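Local coordinates for protein beta-L-arabinobiosidase (Bacteroides thetaiotaomicron, PDB 5MQR) that probably hydrolyses glycosidic bonds in plant pectin, joining a sialidase-like beta-propeller region to a glycoside hydrolase domain of the mannosylglycerate hydrolase type, at residues Cys267-Leu270 against Arg274-Ser277; Ile708-Gly713 against Tyr1016-Phe1021; Trp72-Gln77 against Asn363-Gly368; Lys908-Glu913 against Asp972-Arg977; Asp769-Met774 against Gly837-Asp842. All coordinates share one frame; numbering follows the deposited sequence.

Interaction 1. Residues Cys267-Leu270 against Arg274-Ser277; sequences CYTL and RIAS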
# COMPACT_ATOMS: atom_id res chain seq x y z
N CYS A 267 22.90 15.97 1.08
CA CYS A 267 22.23 16.23 -0.17
C CYS A 267 21.81 14.96 -0.86
O CYS A 267 22.28 13.86 -0.53
CB CYS A 267 23.17 17.01 -1.12
SG CYS A 267 24.64 16.13 -1.73
N TYR A 268 20.94 15.14 -1.84
CA TYR A 268 20.56 14.04 -2.71
C TYR A 268 20.17 14.56 -4.08
O TYR A 268 19.92 15.75 -4.24
CB TYR A 268 19.43 13.23 -2.10
CG TYR A 268 18.16 13.97 -1.71
CD1 TYR A 268 17.22 14.37 -2.66
CD2 TYR A 268 17.87 14.19 -0.38
CE1 TYR A 268 16.04 15.01 -2.28
CE2 TYR A 268 16.70 14.83 0.02
CZ TYR A 268 15.78 15.23 -0.93
OH TYR A 268 14.60 15.82 -0.52
N THR A 269 20.10 13.64 -5.03
CA THR A 269 19.84 13.96 -6.43
C THR A 269 18.36 13.77 -6.73
O THR A 269 17.80 12.71 -6.50
CB THR A 269 20.72 13.08 -7.35
OG1 THR A 269 22.10 13.32 -7.05
CG2 THR A 269 20.46 13.43 -8.82
N LEU A 270 17.73 14.83 -7.22
CA LEU A 270 16.31 14.82 -7.58
C LEU A 270 16.09 14.07 -8.90
O LEU A 270 17.04 13.78 -9.61
CB LEU A 270 15.82 16.27 -7.72
CG LEU A 270 15.86 17.17 -6.49
CD1 LEU A 270 15.54 18.60 -6.88
CD2 LEU A 270 14.89 16.65 -5.44
N ARG A 274 19.00 17.70 -10.60
CA ARG A 274 19.41 18.76 -9.68
C ARG A 274 19.68 18.16 -8.30
O ARG A 274 19.21 17.06 -7.98
CB ARG A 274 18.35 19.84 -9.57
CG ARG A 274 18.11 20.60 -10.88
CD ARG A 274 17.08 21.70 -10.70
NE ARG A 274 15.76 21.19 -10.33
CZ ARG A 274 14.77 21.92 -9.79
NH1 ARG A 274 14.93 23.23 -9.55
NH2 ARG A 274 13.62 21.34 -9.49
N ILE A 275 20.46 18.87 -7.50
CA ILE A 275 20.81 18.39 -6.16
C ILE A 275 20.13 19.26 -5.09
O ILE A 275 20.27 20.49 -5.10
CB ILE A 275 22.34 18.36 -5.99
CG1 ILE A 275 22.96 17.32 -6.97
CG2 ILE A 275 22.71 18.06 -4.54
CD1 ILE A 275 24.45 17.40 -7.12
N ALA A 276 19.40 18.62 -4.19
CA ALA A 276 18.75 19.27 -3.07
C ALA A 276 19.60 19.09 -1.82
O ALA A 276 20.05 17.98 -1.57
CB ALA A 276 17.36 18.69 -2.83
N SER A 277 19.78 20.16 -1.04
CA SER A 277 20.56 20.13 0.19
C SER A 277 19.71 20.37 1.42
O SER A 277 18.65 21.02 1.37
CB SER A 277 21.67 21.20 0.15
OG SER A 277 21.14 22.51 0.07
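With CG set between its own backbone N and carbonyl carbon (chi1 56°), the ring of Tyr268 swings over Ala276, and the methyl CB of Ala276 lies against one ring face, 3.9 Å from Tyr268 CE1. Leu270 closes on the same methyl: its CG stands beside the backbone N (chi1 -63°), which brings Leu270 CD2 to 4.1 Å from Ala276 CB while CD1 rests against CB of Arg274. The backbones run antiparallel. Tyr268 and Ala276 form a hydrogen-bonded pair, Tyr268 N giving to Ala276 O at 3.0 Å and Ala276 N to Tyr268 O at 2.9 Å. Beyond it, Leu270 N reaches Arg274 O at 2.8 Å, a nearly straight bond of 166° just where the strands give way to the turn. Cys267 with Ser277 and Thr269 with Ile275 are the non-hydrogen-bonded pairs, and their side chains occupy the other side of the sheet, where Ile275 CG2 sits 3.6 Å from Cys267 CB. An alanine in place of Leu270 would probably uncover part of the Ala276 methyl and the Arg274 stem, opening a gap beside the turn. The polar ends find partners beyond the hairpin strands: Tyr268 OH bonds Gly342 O, Thr269 OG1 bonds Glu377, and Arg274 pairs with Asp272 in the connecting turn. This is a beta hairpin at one edge of a four-stranded antiparallel sheet, as in a propeller blade of a BNR-type fold. Its chemistry is divided: main-chain bonds fix the register, while a few apolar side-chain contacts add to it on each face.

Interaction 2. Residues Ile708-Gly713 against Tyr1016-Phe1021; sequences IACAIG and YNHSTF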
# COMPACT_ATOMS: atom_id res chain seq x y z
N ILE A 708 -39.47 -9.41 -14.47
CA ILE A 708 -39.35 -9.34 -15.91
C ILE A 708 -38.02 -10.01 -16.32
O ILE A 708 -36.96 -9.67 -15.80
CB ILE A 708 -39.40 -7.88 -16.36
CG1 ILE A 708 -40.76 -7.27 -16.04
CG2 ILE A 708 -39.07 -7.76 -17.85
CD1 ILE A 708 -40.81 -5.76 -16.12
N ALA A 709 -38.08 -10.93 -17.28
CA ALA A 709 -36.93 -11.79 -17.62
C ALA A 709 -35.90 -11.21 -18.57
O ALA A 709 -34.84 -11.80 -18.76
CB ALA A 709 -37.43 -13.09 -18.22
N CYS A 710 -36.24 -10.10 -19.19
CA CYS A 710 -35.45 -9.53 -20.28
C CYS A 710 -33.96 -9.40 -19.98
O CYS A 710 -33.13 -9.85 -20.78
CB CYS A 710 -36.02 -8.16 -20.66
SG CYS A 710 -35.07 -7.34 -21.93
N ALA A 711 -33.64 -8.82 -18.81
CA ALA A 711 -32.25 -8.50 -18.42
C ALA A 711 -31.62 -9.41 -17.34
O ALA A 711 -30.64 -9.02 -16.70
CB ALA A 711 -32.19 -7.03 -17.97
N ILE A 712 -32.14 -10.62 -17.17
CA ILE A 712 -31.58 -11.54 -16.15
C ILE A 712 -30.08 -11.75 -16.33
O ILE A 712 -29.34 -11.78 -15.34
CB ILE A 712 -32.29 -12.92 -16.13
CG1 ILE A 712 -33.78 -12.75 -15.73
CG2 ILE A 712 -31.60 -13.83 -15.13
CD1 ILE A 712 -34.61 -13.99 -15.91
N GLY A 713 -29.63 -11.91 -17.58
CA GLY A 713 -28.20 -12.08 -17.88
C GLY A 713 -27.33 -10.96 -17.31
O GLY A 713 -26.34 -11.22 -16.64
N TYR A 1016 -33.49 2.35 -13.19
CA TYR A 1016 -33.72 1.21 -14.05
C TYR A 1016 -32.57 0.18 -13.97
O TYR A 1016 -31.39 0.52 -13.97
CB TYR A 1016 -33.92 1.70 -15.49
CG TYR A 1016 -34.65 0.77 -16.43
CD1 TYR A 1016 -35.87 0.17 -16.07
CD2 TYR A 1016 -34.17 0.54 -17.72
CE1 TYR A 1016 -36.54 -0.66 -16.94
CE2 TYR A 1016 -34.86 -0.26 -18.60
CZ TYR A 1016 -36.03 -0.87 -18.19
OH TYR A 1016 -36.71 -1.70 -19.06
N ASN A 1017 -32.95 -1.08 -13.90
CA ASN A 1017 -32.01 -2.17 -13.73
C ASN A 1017 -32.12 -3.11 -14.92
O ASN A 1017 -32.84 -4.11 -14.88
CB ASN A 1017 -32.31 -2.90 -12.42
CG ASN A 1017 -31.34 -4.03 -12.16
OD1 ASN A 1017 -30.18 -3.99 -12.64
ND2 ASN A 1017 -31.80 -5.06 -11.45
N HIS A 1018 -31.38 -2.77 -15.96
CA HIS A 1018 -31.56 -3.30 -17.30
C HIS A 1018 -30.23 -3.28 -18.04
O HIS A 1018 -30.18 -3.20 -19.26
CB HIS A 1018 -32.57 -2.37 -17.98
CG HIS A 1018 -33.15 -2.88 -19.25
ND1 HIS A 1018 -33.02 -2.19 -20.43
CD2 HIS A 1018 -33.96 -3.93 -19.52
CE1 HIS A 1018 -33.69 -2.82 -21.39
NE2 HIS A 1018 -34.26 -3.88 -20.86
N SER A 1019 -29.14 -3.40 -17.30
CA SER A 1019 -27.80 -3.20 -17.84
C SER A 1019 -26.79 -3.56 -16.77
O SER A 1019 -27.13 -3.74 -15.60
CB SER A 1019 -27.57 -1.71 -18.22
OG SER A 1019 -27.63 -0.87 -17.06
N THR A 1020 -25.54 -3.66 -17.20
CA THR A 1020 -24.42 -3.74 -16.27
C THR A 1020 -23.66 -2.41 -16.32
O THR A 1020 -23.82 -1.60 -17.25
CB THR A 1020 -23.48 -4.93 -16.56
OG1 THR A 1020 -22.84 -4.77 -17.82
CG2 THR A 1020 -24.24 -6.27 -16.53
N PHE A 1021 -22.88 -2.20 -15.27
CA PHE A 1021 -21.93 -1.11 -15.18
C PHE A 1021 -20.69 -1.54 -14.39
O PHE A 1021 -19.57 -1.45 -14.86
CB PHE A 1021 -22.53 0.17 -14.55
CG PHE A 1021 -21.53 1.26 -14.45
CD1 PHE A 1021 -21.17 1.97 -15.59
CD2 PHE A 1021 -20.86 1.50 -13.27
CE1 PHE A 1021 -20.19 2.95 -15.55
CE2 PHE A 1021 -19.87 2.48 -13.22
CZ PHE A 1021 -19.55 3.20 -14.37
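A type I turn from Ala709 to Ile712 places Ala711 at the N-cap of helix 712-719, and its CA comes within 5.4 Å of the CA of His1018, in an irregular loop some three hundred residues later. The side chains that meet are few. Ala711 CB points at the loop and nestles against both the main chain and the ring of His1018, 3.8 Å from His1018 CA and 3.9 Å from its CD2. Cys710 reaches the far end of the same ring: with SG anti to the backbone N (chi1 177°), the sulfur comes to 3.7 Å from His1018 NE2, approaching obliquely. On one face the imidazole carries the hydroxyl of Tyr1016, whose OH stands 3.6 Å above the ring plane, over its centre. Phe949 of helix 948-964 meets this ring too, and touches Cys710 and Ala711. Within the MGH1-like glycoside hydrolase domain, the contact joins the start of helix 712-719 to the loop before helix 1022-1029. The chemistry implies a small, buried, largely nonpolar contact: a methyl and an oblique sulfur-aromatic approach bear on the histidine, and a hydrogen bond from His715 to the adjoining carbonyl, Asn1017 O, ties the loop further to the helix.

Interaction 3. Residues Trp72-Gln77 against Asn363-Gly368; sequences WTYNHQ and NYKSYG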
# COMPACT_ATOMS: atom_id res chain seq x y z
N TRP A 72 34.21 4.80 27.67
CA TRP A 72 33.92 6.20 27.35
C TRP A 72 32.39 6.37 27.25
O TRP A 72 31.70 5.53 26.66
CB TRP A 72 34.65 6.60 26.07
CG TRP A 72 36.14 6.63 26.20
CD1 TRP A 72 36.90 5.89 27.04
CD2 TRP A 72 37.05 7.44 25.44
NE1 TRP A 72 38.23 6.19 26.88
CE2 TRP A 72 38.35 7.14 25.91
CE3 TRP A 72 36.90 8.39 24.45
CZ2 TRP A 72 39.49 7.77 25.40
CZ3 TRP A 72 38.03 9.03 23.96
CH2 TRP A 72 39.30 8.71 24.43
N THR A 73 31.87 7.43 27.88
CA THR A 73 30.42 7.63 28.00
C THR A 73 29.83 8.83 27.25
O THR A 73 28.63 9.03 27.30
CB THR A 73 29.97 7.71 29.47
OG1 THR A 73 30.49 8.90 30.06
CG2 THR A 73 30.46 6.47 30.23
N TYR A 74 30.67 9.61 26.56
CA TYR A 74 30.25 10.54 25.53
C TYR A 74 30.55 9.91 24.19
O TYR A 74 31.71 9.77 23.82
CB TYR A 74 30.95 11.90 25.64
CG TYR A 74 30.58 12.85 24.52
CD1 TYR A 74 29.42 13.59 24.58
CD2 TYR A 74 31.39 13.00 23.40
CE1 TYR A 74 29.06 14.46 23.56
CE2 TYR A 74 31.05 13.86 22.37
CZ TYR A 74 29.88 14.59 22.45
OH TYR A 74 29.53 15.44 21.44
N ASN A 75 29.49 9.54 23.46
CA ASN A 75 29.61 8.89 22.17
C ASN A 75 28.55 9.53 21.26
O ASN A 75 27.37 9.53 21.63
CB ASN A 75 29.36 7.38 22.30
CG ASN A 75 30.30 6.69 23.30
OD1 ASN A 75 31.47 6.44 22.98
ND2 ASN A 75 29.79 6.37 24.50
N HIS A 76 28.95 10.05 20.09
CA HIS A 76 28.05 10.89 19.28
C HIS A 76 28.49 10.95 17.81
O HIS A 76 29.56 10.45 17.45
CB HIS A 76 28.02 12.29 19.89
CG HIS A 76 26.87 13.15 19.47
ND1 HIS A 76 25.60 12.67 19.24
CD2 HIS A 76 26.81 14.49 19.29
CE1 HIS A 76 24.80 13.68 18.93
NE2 HIS A 76 25.51 14.79 18.96
N GLN A 77 27.63 11.54 16.98
CA GLN A 77 27.96 11.94 15.61
C GLN A 77 28.37 10.77 14.73
O GLN A 77 29.53 10.70 14.27
CB GLN A 77 29.03 13.01 15.64
CG GLN A 77 29.22 13.70 14.30
CD GLN A 77 29.05 15.19 14.39
OE1 GLN A 77 28.25 15.77 13.64
NE2 GLN A 77 29.75 15.82 15.34
N ASN A 363 28.83 17.40 29.94
CA ASN A 363 28.78 18.67 29.20
C ASN A 363 28.06 18.50 27.86
O ASN A 363 28.49 17.67 27.03
CB ASN A 363 30.23 19.18 28.98
CG ASN A 363 30.33 20.66 28.59
OD1 ASN A 363 29.37 21.42 28.73
ND2 ASN A 363 31.52 21.07 28.11
N TYR A 364 26.99 19.25 27.64
CA TYR A 364 26.22 19.31 26.38
C TYR A 364 25.53 18.03 25.93
O TYR A 364 24.93 18.02 24.83
CB TYR A 364 27.04 19.94 25.23
CG TYR A 364 27.61 21.33 25.56
CD1 TYR A 364 26.77 22.41 25.89
CD2 TYR A 364 28.99 21.54 25.57
CE1 TYR A 364 27.31 23.66 26.20
CE2 TYR A 364 29.53 22.78 25.89
CZ TYR A 364 28.70 23.83 26.20
OH TYR A 364 29.32 25.04 26.52
N LYS A 365 25.54 16.99 26.77
CA LYS A 365 24.73 15.81 26.51
C LYS A 365 23.26 16.17 26.67
O LYS A 365 22.87 16.76 27.69
CB LYS A 365 25.13 14.66 27.44
CG LYS A 365 26.53 14.12 27.13
CD LYS A 365 26.93 12.96 28.01
CE LYS A 365 26.11 11.72 27.75
NZ LYS A 365 26.64 10.59 28.53
N SER A 366 22.45 15.88 25.65
CA SER A 366 21.02 16.15 25.69
C SER A 366 20.19 14.89 25.40
O SER A 366 20.68 13.95 24.79
CB SER A 366 20.68 17.27 24.72
OG SER A 366 21.16 16.94 23.45
N TYR A 367 18.94 14.88 25.84
CA TYR A 367 18.13 13.66 25.85
C TYR A 367 17.58 13.30 24.48
O TYR A 367 17.05 14.16 23.80
CB TYR A 367 16.95 13.79 26.81
CG TYR A 367 17.38 14.03 28.23
CD1 TYR A 367 17.95 13.00 28.98
CD2 TYR A 367 17.25 15.28 28.81
CE1 TYR A 367 18.38 13.21 30.29
CE2 TYR A 367 17.68 15.51 30.12
CZ TYR A 367 18.24 14.46 30.85
OH TYR A 367 18.64 14.69 32.12
N GLY A 368 17.70 12.02 24.11
CA GLY A 368 16.90 11.44 23.05
C GLY A 368 17.67 10.98 21.82
O GLY A 368 18.87 11.26 21.70
O HOH W 1 29.02 11.17 30.13
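The ring of Tyr74 meets Lys365 at its edge: Lys365 CG lies in the plane of the phenol, 3.9 Å from Tyr74 CD1, and the two side chains slide past each other in opposite directions. That passage carries the lysine to the backbone beyond. A bend at chi3 (67°) turns the end of an otherwise extended chain, and NZ gives a hydrogen bond to Thr73 O at 2.8 Å, approaching from 35° above the carbonyl plane. A water adds a second link, accepting from Lys365 NZ at 2.9 Å and hydrogen-bonded to Thr73 OG1 at 2.7 Å, a hydroxyl that also has Arg61 as a partner. The ammonium is further held by a salt bridge to Glu396 and a bond to Tyr360 O, so this buried charge is probably well compensated. A methionine in its place would probably leave Thr73 O and the Glu396 carboxylate without their cationic partner. The far end of the phenol is fixed separately, Tyr74 OH bonding to Glu98. The contact thus ties the start of strand 74-83, an outermost strand of a four-stranded antiparallel sheet, to the long loop between strands 349-350 and 387-393. Strand 86-94 pairs with Tyr74 on one flank, its Asp94 bonding Tyr74 through the main chain; Lys395 pairs in the same manner with Asn75, from the turn joining strands 387-393 and 397-403.

Interaction 4. Residues Lys908-Glu913 against Asp972-Arg977; sequences KEIMDE and DSVYFR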
# COMPACT_ATOMS: atom_id res chain seq x y z
N LYS A 908 -14.41 -1.24 -36.30
CA LYS A 908 -14.09 0.12 -36.73
C LYS A 908 -15.28 1.06 -36.56
O LYS A 908 -15.08 2.26 -36.38
CB LYS A 908 -13.60 0.16 -38.19
CG LYS A 908 -12.24 -0.47 -38.35
CD LYS A 908 -11.67 -0.28 -39.75
CE LYS A 908 -10.23 -0.81 -39.79
NZ LYS A 908 -9.53 -0.49 -41.07
N GLU A 909 -16.49 0.51 -36.58
CA GLU A 909 -17.70 1.33 -36.46
C GLU A 909 -17.88 1.95 -35.07
O GLU A 909 -18.66 2.88 -34.91
CB GLU A 909 -18.93 0.54 -36.86
CG GLU A 909 -18.86 0.00 -38.28
CD GLU A 909 -18.58 1.11 -39.29
OE1 GLU A 909 -19.45 2.00 -39.42
OE2 GLU A 909 -17.50 1.09 -39.94
N ILE A 910 -17.14 1.47 -34.10
CA ILE A 910 -17.10 2.07 -32.78
C ILE A 910 -16.54 3.50 -32.83
O ILE A 910 -16.98 4.37 -32.06
CB ILE A 910 -16.30 1.18 -31.80
CG1 ILE A 910 -17.00 -0.16 -31.59
CG2 ILE A 910 -16.11 1.84 -30.45
CD1 ILE A 910 -18.41 -0.11 -31.03
N MSE A 911 -15.61 3.76 -33.76
CA MSE A 911 -14.92 5.05 -33.80
C MSE A 911 -15.41 5.93 -34.92
O MSE A 911 -14.82 6.96 -35.17
CB MSE A 911 -13.43 4.80 -33.99
CG MSE A 911 -12.92 3.73 -33.02
SE MSE A 911 -11.06 3.28 -33.49
CE MSE A 911 -11.47 2.05 -34.97
N ASP A 912 -16.49 5.54 -35.58
CA ASP A 912 -17.00 6.28 -36.72
C ASP A 912 -18.30 6.93 -36.34
O ASP A 912 -19.23 6.26 -35.92
CB ASP A 912 -17.21 5.33 -37.90
CG ASP A 912 -17.45 6.07 -39.25
OD1 ASP A 912 -17.82 7.27 -39.29
OD2 ASP A 912 -17.29 5.40 -40.30
N GLU A 913 -18.38 8.24 -36.53
CA GLU A 913 -19.61 9.01 -36.31
C GLU A 913 -20.77 8.59 -37.20
O GLU A 913 -21.91 8.91 -36.89
CB GLU A 913 -19.35 10.50 -36.57
CG GLU A 913 -18.50 11.16 -35.50
CD GLU A 913 -18.25 12.64 -35.77
OE1 GLU A 913 -18.46 13.09 -36.93
OE2 GLU A 913 -17.84 13.32 -34.80
N ASP A 972 -6.78 1.07 -25.91
CA ASP A 972 -7.32 1.34 -24.59
C ASP A 972 -8.09 2.68 -24.52
O ASP A 972 -9.15 2.74 -23.89
CB ASP A 972 -6.21 1.30 -23.52
CG ASP A 972 -5.64 -0.11 -23.30
OD1 ASP A 972 -6.16 -1.07 -23.91
OD2 ASP A 972 -4.65 -0.25 -22.53
N SER A 973 -7.58 3.72 -25.18
CA SER A 973 -8.22 5.03 -25.19
C SER A 973 -9.63 4.96 -25.69
O SER A 973 -10.49 5.67 -25.18
CB SER A 973 -7.47 6.03 -26.08
OG SER A 973 -6.26 6.32 -25.44
N VAL A 974 -9.84 4.14 -26.70
CA VAL A 974 -11.16 3.98 -27.24
C VAL A 974 -12.12 3.33 -26.23
O VAL A 974 -13.24 3.80 -26.08
CB VAL A 974 -11.15 3.20 -28.58
CG1 VAL A 974 -12.58 2.90 -29.04
CG2 VAL A 974 -10.42 4.01 -29.64
N TYR A 975 -11.68 2.26 -25.59
CA TYR A 975 -12.52 1.59 -24.61
C TYR A 975 -12.78 2.54 -23.42
O TYR A 975 -13.93 2.68 -22.96
CB TYR A 975 -11.90 0.26 -24.11
CG TYR A 975 -12.66 -0.34 -22.96
CD1 TYR A 975 -13.74 -1.20 -23.16
CD2 TYR A 975 -12.32 -0.03 -21.66
CE1 TYR A 975 -14.46 -1.73 -22.08
CE2 TYR A 975 -13.01 -0.54 -20.58
CZ TYR A 975 -14.08 -1.39 -20.78
OH TYR A 975 -14.75 -1.88 -19.68
N PHE A 976 -11.73 3.18 -22.94
CA PHE A 976 -11.84 4.10 -21.81
C PHE A 976 -12.82 5.21 -22.12
O PHE A 976 -13.66 5.55 -21.28
CB PHE A 976 -10.49 4.74 -21.44
CG PHE A 976 -10.55 5.60 -20.21
CD1 PHE A 976 -10.86 6.96 -20.29
CD2 PHE A 976 -10.35 5.04 -18.96
CE1 PHE A 976 -10.95 7.74 -19.16
CE2 PHE A 976 -10.40 5.83 -17.81
CZ PHE A 976 -10.72 7.18 -17.90
N ARG A 977 -12.70 5.77 -23.32
CA ARG A 977 -13.53 6.89 -23.74
C ARG A 977 -15.01 6.51 -23.76
O ARG A 977 -15.85 7.29 -23.34
CB ARG A 977 -13.06 7.43 -25.11
CG ARG A 977 -13.80 8.66 -25.64
CD ARG A 977 -13.77 9.82 -24.62
NE ARG A 977 -14.49 10.99 -25.12
CZ ARG A 977 -14.97 11.99 -24.38
NH1 ARG A 977 -14.84 12.02 -23.05
NH2 ARG A 977 -15.61 13.00 -24.97
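This is a small apolar contact near the surface of the glycoside hydrolase domain, where the loop after helix 901-904 leans on the first turn of helix 972-985. A single helix residue, Val974, serves both partners on the loop, one methyl for each main touch. Val974 CG1, anti to the backbone N (chi1 174°), lies 3.9 Å from Ile910 CG2. Its CG2 faces the selenium of Met911, a selenomethionine, with Met911 SE 4.0 Å from Val974 CG2. The two partners come in differently: Ile910 crosses the valine obliquely, whereas the selenomethionine chain, bent at chi3 (-81°), runs across it at about a right angle. Further back along that chain, Met911 CG lies 4.1 Å from Val974 CG1, so the selenomethionine alone spans both valine methyls. Ile910 lies in a short 3-10 segment, and the bond from Met911 N to Lys908 O at 3.1 Å belongs to the same bend. Behind the contact, Ile910 also packs on Thr954 and Met958 of helix 948-964, and Met911 touches Val969 just ahead of helix 972-985. Such packing of a connecting loop on a helix is consistent with the (alpha/alpha)6 barrel expected of six-hairpin glycosidases.

Interaction 5. Residues Asp769-Met774 against Gly837-Asp842; sequences DFMLDM and GILSGD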
# COMPACT_ATOMS: atom_id res chain seq x y z
N ASP A 769 -21.16 -26.49 -5.91
CA ASP A 769 -22.45 -27.13 -5.60
C ASP A 769 -23.67 -26.33 -6.08
O ASP A 769 -24.65 -26.94 -6.48
CB ASP A 769 -22.60 -27.42 -4.11
CG ASP A 769 -21.58 -28.42 -3.60
OD1 ASP A 769 -21.16 -29.35 -4.34
OD2 ASP A 769 -21.18 -28.26 -2.43
N PHE A 770 -23.62 -25.00 -6.00
CA PHE A 770 -24.70 -24.18 -6.54
C PHE A 770 -24.85 -24.39 -8.07
O PHE A 770 -25.97 -24.64 -8.56
CB PHE A 770 -24.49 -22.69 -6.23
CG PHE A 770 -25.57 -21.81 -6.80
CD1 PHE A 770 -25.49 -21.37 -8.13
CD2 PHE A 770 -26.69 -21.50 -6.05
CE1 PHE A 770 -26.52 -20.60 -8.67
CE2 PHE A 770 -27.70 -20.72 -6.58
CZ PHE A 770 -27.61 -20.27 -7.90
N MSE A 771 -23.73 -24.28 -8.80
CA MSE A 771 -23.68 -24.45 -10.25
C MSE A 771 -24.11 -25.85 -10.63
O MSE A 771 -24.98 -25.99 -11.46
CB MSE A 771 -22.28 -24.10 -10.77
CG MSE A 771 -22.06 -24.21 -12.28
SE MSE A 771 -21.60 -26.08 -12.73
CE MSE A 771 -19.81 -26.15 -11.88
N LEU A 772 -23.55 -26.89 -10.02
CA LEU A 772 -23.91 -28.29 -10.36
C LEU A 772 -25.40 -28.56 -10.16
O LEU A 772 -26.05 -29.21 -11.01
CB LEU A 772 -23.08 -29.30 -9.56
CG LEU A 772 -21.56 -29.36 -9.83
CD1 LEU A 772 -20.81 -30.26 -8.84
CD2 LEU A 772 -21.27 -29.82 -11.25
N ASP A 773 -25.95 -28.03 -9.07
CA ASP A 773 -27.38 -28.16 -8.76
C ASP A 773 -28.33 -27.42 -9.73
O ASP A 773 -29.49 -27.78 -9.82
CB ASP A 773 -27.64 -27.73 -7.30
CG ASP A 773 -29.11 -27.79 -6.92
OD1 ASP A 773 -29.63 -28.90 -6.64
OD2 ASP A 773 -29.74 -26.71 -6.92
N MSE A 774 -27.83 -26.40 -10.43
CA MSE A 774 -28.62 -25.62 -11.42
C MSE A 774 -28.58 -26.17 -12.85
O MSE A 774 -29.31 -25.70 -13.71
CB MSE A 774 -28.11 -24.16 -11.46
CG MSE A 774 -28.84 -23.27 -10.45
SE MSE A 774 -30.76 -23.12 -10.81
CE MSE A 774 -30.67 -22.27 -12.59
N GLY A 837 -21.04 -29.69 -18.19
CA GLY A 837 -20.96 -31.13 -18.36
C GLY A 837 -19.62 -31.69 -17.91
O GLY A 837 -19.58 -32.67 -17.16
N ILE A 838 -18.53 -31.07 -18.33
CA ILE A 838 -17.19 -31.50 -17.92
C ILE A 838 -17.00 -31.38 -16.40
O ILE A 838 -16.47 -32.29 -15.78
CB ILE A 838 -16.08 -30.70 -18.63
CG1 ILE A 838 -16.13 -30.96 -20.15
CG2 ILE A 838 -14.70 -31.07 -18.08
CD1 ILE A 838 -15.48 -29.84 -20.96
N LEU A 839 -17.46 -30.26 -15.81
CA LEU A 839 -17.38 -30.06 -14.35
C LEU A 839 -18.30 -31.03 -13.59
O LEU A 839 -17.99 -31.40 -12.47
CB LEU A 839 -17.70 -28.60 -13.99
CG LEU A 839 -16.79 -27.50 -14.59
CD1 LEU A 839 -17.32 -26.12 -14.24
CD2 LEU A 839 -15.32 -27.61 -14.17
N SER A 840 -19.42 -31.44 -14.19
CA SER A 840 -20.32 -32.45 -13.64
C SER A 840 -19.74 -33.86 -13.69
O SER A 840 -20.32 -34.76 -13.11
CB SER A 840 -21.67 -32.47 -14.42
OG SER A 840 -22.48 -31.33 -14.18
N GLY A 841 -18.62 -34.07 -14.40
CA GLY A 841 -18.18 -35.41 -14.81
C GLY A 841 -19.09 -36.07 -15.85
O GLY A 841 -19.07 -37.29 -15.99
N ASP A 842 -19.91 -35.29 -16.57
CA ASP A 842 -20.85 -35.84 -17.56
C ASP A 842 -20.31 -35.54 -18.99
O ASP A 842 -20.54 -34.48 -19.58
CB ASP A 842 -22.27 -35.29 -17.33
CG ASP A 842 -23.31 -35.94 -18.23
OD1 ASP A 842 -22.93 -36.71 -19.13
OD2 ASP A 842 -24.52 -35.67 -18.04
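Met771, a selenomethionine, presses its terminal methyl on Leu839: Met771 CE lies 3.4 Å from Leu839 CD1, tighter than ordinary van der Waals contact, and 3.9 Å from Leu839 CB. The chains cross at about a right angle. Bends at chi2 (-85°) and chi3 (-69°) fold the selenomethionine so that its methyl, rather than its selenium, makes this touch. One residue on, Leu772 sets CD2 over the end of the other helix, 3.5 Å from Ser840 OG and 3.8 Å from Leu839 O. The serine hydroxyl is already engaged with Met836 O, one turn back along the chain, so the leucine methyl packs beside an oxygen that has a partner. The chain then leaves the helix through a Schellman motif at Gly841, which has positive phi: Asp842 N bonds Gly837 O at 2.7 Å and Gly841 N bonds Ile838 O at 3.1 Å. Asp842 then serves as N-cap of the following helix, its OD1 taking the backbone N of Met845. Farther out, Tyr762 of helix 754-765 touches both Met771 and Leu839. Helix 768-788 therefore rests on the C-terminal end of helix 820-839, while its Phe770 and Met774 pack against helix 726-737.

In the fold
Following the chain from the N terminus, interaction 3 opens first, at strand 74-83, and closes nearly three hundred residues later, joining an early strand of the propeller-like region to a loop late in it. Within that span lies interaction 1, a local hairpin whose own loop is only three residues long; the two centres are 30 Å apart. Interaction 2 begins far downstream and spans most of the glycoside hydrolase domain. Interactions 5 and 4 both fall inside its span, one after the other, each bridging about sixty residues between helical parts. No two spans cross. Interaction 2 lies on the opposite side of the chain's centre from interactions 1 and 3, with centres 57 and 73 Å away.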